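Local coordinates for protein post-proline cleaving enzyme (Rickettsia typhi, PDB 4HVT) that probably cleaves peptides on the carboxyl side of proline, as a serine-type oligopeptidase of the prolyl oligopeptidase family, at residues 460-465 / 515-520. Numbering follows the deposited sequence.
Sequences VKIPYF and NIRGGG. With EDO (1,2-ethanediol), chain D.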
ATOM      1  N   VAL A 460      22.624   9.198 -14.041  1.00 21.34           N
ATOM      2  CA  VAL A 460      21.678   8.059 -13.926  1.00 20.10           C
ATOM      3  C   VAL A 460      20.341   8.302 -14.666  1.00 19.58           C
ATOM      4  O   VAL A 460      19.717   9.378 -14.580  1.00 18.39           O
ATOM      5  CB  VAL A 460      21.418   7.723 -12.405  1.00 19.95           C
ATOM      6  CG1 VAL A 460      20.404   6.602 -12.210  1.00 19.23           C
ATOM      7  CG2 VAL A 460      22.705   7.310 -11.679  1.00 20.37           C
ATOM      8  N   LYS A 461      19.943   7.303 -15.465  1.00 19.89           N
ATOM      9  CA  LYS A 461      18.661   7.290 -16.135  1.00 19.98           C
ATOM     10  C   LYS A 461      17.491   6.911 -15.240  1.00 18.82           C
ATOM     11  O   LYS A 461      17.494   5.867 -14.567  1.00 20.09           O
ATOM     12  CB  LYS A 461      18.680   6.371 -17.357  1.00 21.15           C
ATOM     13  CG  LYS A 461      19.852   6.513 -18.320  1.00 23.35           C
ATOM     14  CD  LYS A 461      19.986   7.882 -18.919  1.00 24.45           C
ATOM     15  CE  LYS A 461      21.123   7.851 -19.948  1.00 26.70           C
ATOM     16  NZ  LYS A 461      21.514   9.188 -20.418  1.00 28.75           N
ATOM     17  N   ILE A 462      16.439   7.724 -15.315  1.00 17.57           N
ATOM     18  CA  ILE A 462      15.278   7.600 -14.474  1.00 16.38           C
ATOM     19  C   ILE A 462      14.118   7.292 -15.398  1.00 15.94           C
ATOM     20  O   ILE A 462      13.787   8.099 -16.248  1.00 16.70           O
ATOM     21  CB  ILE A 462      14.975   8.959 -13.740  1.00 15.89           C
ATOM     22  CG1 ILE A 462      16.221   9.468 -12.987  1.00 16.24           C
ATOM     23  CG2 ILE A 462      13.781   8.842 -12.806  1.00 15.10           C
ATOM     24  CD1 ILE A 462      16.876   8.512 -12.013  1.00 15.99           C
ATOM     25  N   PRO A 463      13.485   6.133 -15.215  1.00 15.35           N
ATOM     26  CA  PRO A 463      12.336   5.809 -16.039  1.00 15.13           C
ATOM     27  C   PRO A 463      11.164   6.703 -15.724  1.00 14.94           C
ATOM     28  O   PRO A 463      10.969   7.121 -14.576  1.00 14.15           O
ATOM     29  CB  PRO A 463      11.955   4.392 -15.607  1.00 14.90           C
ATOM     30  CG  PRO A 463      13.124   3.855 -14.889  1.00 14.73           C
ATOM     31  CD  PRO A 463      13.808   5.058 -14.273  1.00 15.02           C
ATOM     32  N   TYR A 464      10.368   6.970 -16.740  1.00 15.11           N
ATOM     33  CA  TYR A 464       9.056   7.496 -16.529  1.00 15.28           C
ATOM     34  C   TYR A 464       8.090   7.021 -17.624  1.00 15.41           C
ATOM     35  O   TYR A 464       8.502   6.677 -18.737  1.00 16.29           O
ATOM     36  CB  TYR A 464       9.038   9.029 -16.416  1.00 15.78           C
ATOM     37  CG  TYR A 464       9.423   9.852 -17.630  1.00 16.84           C
ATOM     38  CD1 TYR A 464      10.769  10.158 -17.903  1.00 17.84           C
ATOM     39  CD2 TYR A 464       8.467  10.378 -18.450  1.00 17.48           C
ATOM     40  CE1 TYR A 464      11.148  10.967 -18.981  1.00 18.84           C
ATOM     41  CE2 TYR A 464       8.830  11.186 -19.515  1.00 18.65           C
ATOM     42  CZ  TYR A 464      10.166  11.497 -19.778  1.00 18.89           C
ATOM     43  OH  TYR A 464      10.446  12.283 -20.914  1.00 21.14           O
ATOM     44  N   PHE A 465       6.824   6.989 -17.247  1.00 15.36           N
ATOM     45  CA  PHE A 465       5.700   6.575 -18.066  1.00 15.49           C
ATOM     46  C   PHE A 465       4.821   7.766 -18.425  1.00 16.00           C
ATOM     47  O   PHE A 465       4.344   8.529 -17.546  1.00 15.91           O
ATOM     48  CB  PHE A 465       4.929   5.472 -17.386  1.00 15.05           C
ATOM     49  CG  PHE A 465       5.721   4.216 -17.277  1.00 15.37           C
ATOM     50  CD1 PHE A 465       5.708   3.278 -18.288  1.00 15.70           C
ATOM     51  CD2 PHE A 465       6.534   4.000 -16.187  1.00 14.99           C
ATOM     52  CE1 PHE A 465       6.483   2.108 -18.196  1.00 15.42           C
ATOM     53  CE2 PHE A 465       7.330   2.899 -16.088  1.00 15.33           C
ATOM     54  CZ  PHE A 465       7.280   1.894 -17.069  1.00 15.33           C
ATOM     55  N   ASN A 515       9.674   7.006 -11.974  1.00 12.99           N
ATOM     56  CA  ASN A 515      10.228   5.958 -11.145  1.00 12.30           C
ATOM     57  C   ASN A 515      11.533   6.393 -10.501  1.00 11.99           C
ATOM     58  O   ASN A 515      12.649   5.871 -10.718  1.00 12.08           O
ATOM     59  CB  ASN A 515      10.374   4.693 -12.012  1.00 12.76           C
ATOM     60  CG  ASN A 515       9.034   4.246 -12.553  1.00 13.13           C
ATOM     61  OD1 ASN A 515       8.750   4.440 -13.721  1.00 14.39           O
ATOM     62  ND2 ASN A 515       8.205   3.644 -11.697  1.00 12.68           N
ATOM     63  N   ILE A 516      11.387   7.379  -9.661  1.00 11.84           N
ATOM     64  CA  ILE A 516      12.539   7.999  -9.038  1.00 11.75           C
ATOM     65  C   ILE A 516      13.237   7.144  -7.973  1.00 11.35           C
ATOM     66  O   ILE A 516      12.664   6.196  -7.403  1.00 10.71           O
ATOM     67  CB  ILE A 516      12.147   9.360  -8.400  1.00 11.92           C
ATOM     68  CG1 ILE A 516      11.283   9.191  -7.121  1.00 11.30           C
ATOM     69  CG2 ILE A 516      11.522  10.260  -9.489  1.00 12.23           C
ATOM     70  CD1 ILE A 516      10.720  10.513  -6.556  1.00 11.65           C
ATOM     71  N   ARG A 517      14.502   7.446  -7.745  1.00 11.57           N
ATOM     72  CA  ARG A 517      15.246   6.706  -6.699  1.00 11.37           C
ATOM     73  C   ARG A 517      14.611   6.898  -5.321  1.00 10.95           C
ATOM     74  O   ARG A 517      13.849   7.830  -5.120  1.00 11.01           O
ATOM     75  CB  ARG A 517      16.728   7.036  -6.745  1.00 11.98           C
ATOM     76  CG  ARG A 517      17.427   6.333  -7.902  1.00 12.43           C
ATOM     77  CD  ARG A 517      18.845   6.781  -8.113  1.00 13.25           C
ATOM     78  NE  ARG A 517      18.932   8.148  -8.665  1.00 14.16           N
ATOM     79  CZ  ARG A 517      20.070   8.751  -9.008  1.00 15.12           C
ATOM     80  NH1 ARG A 517      21.233   8.116  -8.872  1.00 16.15           N
ATOM     81  NH2 ARG A 517      20.046   9.984  -9.470  1.00 15.48           N
ATOM     82  N   GLY A 518      14.890   5.984  -4.373  1.00 10.58           N
ATOM     83  CA  GLY A 518      14.120   5.870  -3.121  1.00  9.98           C
ATOM     84  C   GLY A 518      13.120   4.720  -3.293  1.00  9.53           C
ATOM     85  O   GLY A 518      12.709   4.042  -2.346  1.00  9.18           O
ATOM     86  N   GLY A 519      12.657   4.540  -4.534  1.00  9.62           N
ATOM     87  CA  GLY A 519      11.774   3.407  -4.858  1.00  9.27           C
ATOM     88  C   GLY A 519      12.578   2.137  -5.031  1.00  9.28           C
ATOM     89  O   GLY A 519      13.767   2.111  -4.749  1.00  9.48           O
ATOM     90  N   GLY A 520      11.879   1.061  -5.434  1.00  9.19           N
ATOM     91  CA  GLY A 520      12.471  -0.272  -5.602  1.00  9.18           C
ATOM     92  C   GLY A 520      12.509  -0.816  -7.026  1.00  9.58           C
ATOM     93  O   GLY A 520      12.767  -1.997  -7.215  1.00  9.42           O
TER
HETATM   94  C1  EDO D 803      17.565   2.501 -15.859  1.00 35.63           C
HETATM   95  O1  EDO D 803      18.602   1.875 -16.637  1.00 37.07           O
HETATM   96  C2  EDO D 803      18.058   2.735 -14.448  1.00 33.98           C
HETATM   97  O2  EDO D 803      19.131   3.669 -14.454  1.00 32.53           O
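Asn515 fills the tight end of this contact, its side-chain oxygen meeting both Pro463 and Phe465. Its backbone N donates to Pro463 O (2.9 Å, N-H...O angle 162°), the one hydrogen bond between 460-465 and 515-520. With CG anti to its carbonyl carbon (chi1 -60°), Asn515 brings OD1 close to the plane of the Phe465 ring, at the edge, 3.2 Å from CE2; amide and ring planes stand perpendicular. Pro463 CB lies 3.7 Å from Asn515 OD1, while Asn515 ND2 hydrogen-bonds Glu521 OE2. Ile462 sets CG2 3.8 Å from Asn515 O, which accepts a hydrogen bond from Trp526 NE1.

Strand 461-469 lies next to the edge strand 447-455 in the eight-stranded mixed sheet of the alpha/beta-hydrolase domain, antiparallel to 510-514. Their pairing ends here, as 515-520 leaves the sheet for a glycine-rich loop ahead of helix 524-528.

Beyond Ile462 the two backbones part, and side chains alone span the gap. Arg517 crosses Ile462 at about a right angle, NE 3.9 Å from CD1, and a bend at chi3 (-71°) brings its guanidinium to Val460, whose CB lies over one face, 3.4 Å above the plane and offset to the rim. Salt bridges to Asp541 and Asp458 hold this group and probably offset its charge. On the more open side, Lys461 points away from 515-520, and its carbonyl O accepts a 2.7 Å hydrogen bond from O2 of an ethanediol, probably from the crystallisation liquor.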